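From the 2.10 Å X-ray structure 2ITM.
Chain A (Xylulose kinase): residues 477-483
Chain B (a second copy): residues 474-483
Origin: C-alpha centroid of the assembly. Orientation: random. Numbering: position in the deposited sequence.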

# COMPACT_ATOMS: atom_id res chain seq x y z
N GLN A 477 -10.49 12.67 -2.34
CA GLN A 477 -10.07 13.98 -1.90
C GLN A 477 -9.11 13.99 -0.71
O GLN A 477 -8.10 14.67 -0.74
CB GLN A 477 -11.27 14.87 -1.67
CG GLN A 477 -11.89 15.40 -2.95
CD GLN A 477 -10.89 16.11 -3.83
OE1 GLN A 477 -10.25 17.07 -3.41
NE2 GLN A 477 -10.75 15.64 -5.07
N GLN A 478 -9.42 13.22 0.31
CA GLN A 478 -8.61 13.17 1.52
C GLN A 478 -7.14 12.82 1.28
O GLN A 478 -6.27 13.40 1.89
CB GLN A 478 -9.22 12.22 2.54
CG GLN A 478 -10.22 12.87 3.48
CD GLN A 478 -10.53 11.99 4.66
OE1 GLN A 478 -11.22 11.00 4.54
NE2 GLN A 478 -10.00 12.36 5.81
N LEU A 479 -6.89 11.87 0.39
CA LEU A 479 -5.55 11.35 0.15
C LEU A 479 -4.86 12.06 -1.02
O LEU A 479 -3.70 11.84 -1.29
CB LEU A 479 -5.59 9.85 -0.12
CG LEU A 479 -6.14 8.91 0.95
CD1 LEU A 479 -5.54 7.55 0.83
CD2 LEU A 479 -5.88 9.47 2.32
N LEU A 480 -5.62 12.90 -1.70
CA LEU A 480 -5.16 13.59 -2.90
C LEU A 480 -3.84 14.33 -2.71
O LEU A 480 -2.97 14.27 -3.56
CB LEU A 480 -6.23 14.56 -3.37
CG LEU A 480 -6.39 14.86 -4.85
CD1 LEU A 480 -7.06 16.20 -5.05
CD2 LEU A 480 -5.10 14.80 -5.57
N PRO A 481 -3.71 15.04 -1.60
CA PRO A 481 -2.50 15.82 -1.35
C PRO A 481 -1.30 14.92 -1.13
O PRO A 481 -0.18 15.30 -1.42
CB PRO A 481 -2.84 16.55 -0.07
CG PRO A 481 -4.26 16.60 -0.05
CD PRO A 481 -4.76 15.34 -0.63
N LEU A 482 -1.55 13.72 -0.65
CA LEU A 482 -0.52 12.71 -0.45
C LEU A 482 -0.01 12.14 -1.76
O LEU A 482 1.07 11.57 -1.80
CB LEU A 482 -1.07 11.60 0.43
CG LEU A 482 -0.86 11.65 1.94
CD1 LEU A 482 -0.54 13.02 2.45
CD2 LEU A 482 -2.05 11.08 2.64
N MET A 483 -0.77 12.29 -2.84
CA MET A 483 -0.33 11.86 -4.16
C MET A 483 0.31 12.90 -5.09
O MET A 483 0.61 12.58 -6.23
CB MET A 483 -1.41 11.07 -4.89
CG MET A 483 -2.27 10.20 -4.01
SD MET A 483 -1.59 8.60 -3.55
CE MET A 483 -0.85 8.10 -5.08
N ARG B 474 5.22 9.12 7.98
CA ARG B 474 4.30 10.13 7.51
C ARG B 474 2.96 9.56 7.08
O ARG B 474 1.92 10.07 7.45
CB ARG B 474 4.93 10.91 6.36
CG ARG B 474 4.02 11.94 5.73
CD ARG B 474 4.70 12.83 4.72
NE ARG B 474 5.71 13.66 5.36
CZ ARG B 474 5.44 14.67 6.15
NH1 ARG B 474 4.19 15.00 6.40
NH2 ARG B 474 6.43 15.35 6.68
N LEU B 475 3.00 8.50 6.29
CA LEU B 475 1.79 7.90 5.78
C LEU B 475 1.01 7.20 6.88
O LEU B 475 -0.19 7.35 6.97
CB LEU B 475 2.09 6.93 4.65
CG LEU B 475 2.62 7.45 3.32
CD1 LEU B 475 2.96 6.27 2.43
CD2 LEU B 475 1.63 8.36 2.66
N TYR B 476 1.71 6.42 7.70
CA TYR B 476 1.07 5.80 8.86
C TYR B 476 0.32 6.84 9.66
O TYR B 476 -0.81 6.63 10.04
CB TYR B 476 2.09 5.08 9.75
CG TYR B 476 1.45 4.29 10.90
CD1 TYR B 476 1.10 2.96 10.75
CD2 TYR B 476 1.21 4.90 12.13
CE1 TYR B 476 0.53 2.26 11.79
CE2 TYR B 476 0.64 4.21 13.17
CZ TYR B 476 0.29 2.90 13.00
OH TYR B 476 -0.29 2.21 14.03
N GLN B 477 0.98 7.96 9.92
CA GLN B 477 0.43 9.03 10.72
C GLN B 477 -0.77 9.67 10.05
O GLN B 477 -1.78 9.94 10.68
CB GLN B 477 1.51 10.07 11.04
CG GLN B 477 2.39 9.72 12.23
CD GLN B 477 3.71 10.49 12.27
OE1 GLN B 477 3.97 11.34 11.43
NE2 GLN B 477 4.55 10.17 13.26
N GLN B 478 -0.66 9.93 8.76
CA GLN B 478 -1.71 10.60 8.04
C GLN B 478 -3.00 9.78 7.93
O GLN B 478 -4.09 10.32 8.05
CB GLN B 478 -1.23 11.06 6.67
CG GLN B 478 -0.39 12.31 6.74
CD GLN B 478 -1.12 13.47 7.33
OE1 GLN B 478 -2.11 13.92 6.79
NE2 GLN B 478 -0.63 13.96 8.45
N LEU B 479 -2.88 8.48 7.71
CA LEU B 479 -4.05 7.65 7.52
C LEU B 479 -4.63 7.05 8.80
O LEU B 479 -5.71 6.50 8.79
CB LEU B 479 -3.79 6.54 6.50
CG LEU B 479 -3.00 6.86 5.24
CD1 LEU B 479 -3.22 5.81 4.21
CD2 LEU B 479 -3.38 8.20 4.70
N LEU B 480 -3.90 7.16 9.91
CA LEU B 480 -4.31 6.52 11.17
C LEU B 480 -5.73 6.86 11.58
O LEU B 480 -6.52 5.99 11.85
CB LEU B 480 -3.32 6.85 12.29
CG LEU B 480 -3.55 6.28 13.70
CD1 LEU B 480 -4.82 6.84 14.29
CD2 LEU B 480 -3.60 4.77 13.69
N PRO B 481 -6.06 8.14 11.60
CA PRO B 481 -7.39 8.57 11.99
C PRO B 481 -8.46 8.12 11.02
O PRO B 481 -9.63 8.15 11.35
CB PRO B 481 -7.28 10.09 12.00
CG PRO B 481 -5.93 10.39 11.44
CD PRO B 481 -5.08 9.23 11.71
N LEU B 482 -8.06 7.68 9.83
CA LEU B 482 -8.99 7.17 8.85
C LEU B 482 -9.30 5.72 9.19
O LEU B 482 -10.39 5.25 8.96
CB LEU B 482 -8.40 7.27 7.45
CG LEU B 482 -8.79 8.53 6.69
CD1 LEU B 482 -10.24 8.78 6.95
CD2 LEU B 482 -7.99 9.68 7.14
N MET B 483 -8.31 5.03 9.72
CA MET B 483 -8.42 3.62 10.02
C MET B 483 -8.72 3.42 11.51
O MET B 483 -8.04 2.67 12.20
CB MET B 483 -7.13 2.88 9.64
CG MET B 483 -6.72 3.00 8.18
SD MET B 483 -7.68 2.02 7.00
CE MET B 483 -7.21 0.38 7.50

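Two copies of the same segment of xylulose kinase meet through leucine side chains, burying 288 Å² summed over both sides. Each stretch begins within a helix that started earlier in the chain; residues 480-482 keep helical phi/psi without the regular bonds. The backbones stay well apart: CA of Leu A479 lies 8.4 Å from CA of Leu B479, and CA of Leu A482 lies 8.2 Å from CA of Leu B475. The second pairing shows that the chains run past each other in opposite senses, since a step forward in chain A is matched by a step back in chain B.

Backbone hydrogen bonds stay within each chain. In chain B, Gln B478 N bonds to Arg B474 O (2.9 Å) and Leu B479 N to Leu B475 O (3.0 Å), the i to i-4 pattern of an alpha helix. Farther on, spacings mix: Leu B482 N reaches Leu B479 O at 2.8 Å, while Met B483 N lies 3.1 Å from Leu B479 O and 2.9 Å from Leu B480 O. Chain A turns similarly, with Met A483 N bonded to Leu A480 O (3.0 Å) and a weak bond from Leu A482 N to Leu A479 O (2.9 Å). Pro A481 and Pro B481, lacking an amide hydrogen, cannot donate to this network.

Apolar contacts come from four leucines, Leu A479, Leu A482, Leu B475 and Leu B479. Leu A479 and Leu B479 meet methyl to methyl, CD2 to CD2, at 3.7 Å; both CA-to-CB bonds point sideways, but the ends of the side chains come nearer the partner, and both residues are buried. Leu A482 points toward chain B and has the largest covered area of any residue here, 71 Å². Leu A482 CD2 sits 3.8 Å from Leu B479 CD2, so Leu B479 touches two leucines of chain A, and Leu A482 CG lies 4.2 Å from Leu B475 CD2. These are van der Waals distances: the branched side chains gain by covering hydrocarbon surface, with no directional bond required.

Two glutamines also make contact, without a hydrogen bond. Gln A478 OE1 approaches Leu B482 CD1 to 3.4 Å, a close contact between a polar oxygen and a methyl that can offer it no conventional donor. Gln B478 meets Leu A482 through the aliphatic base of its side chain, Gln B478 CB lying 4.1 Å from Leu A482 CD2. No hydrogen bond crosses between the stretches, so the contact rests on van der Waals packing, mostly between apolar side chains.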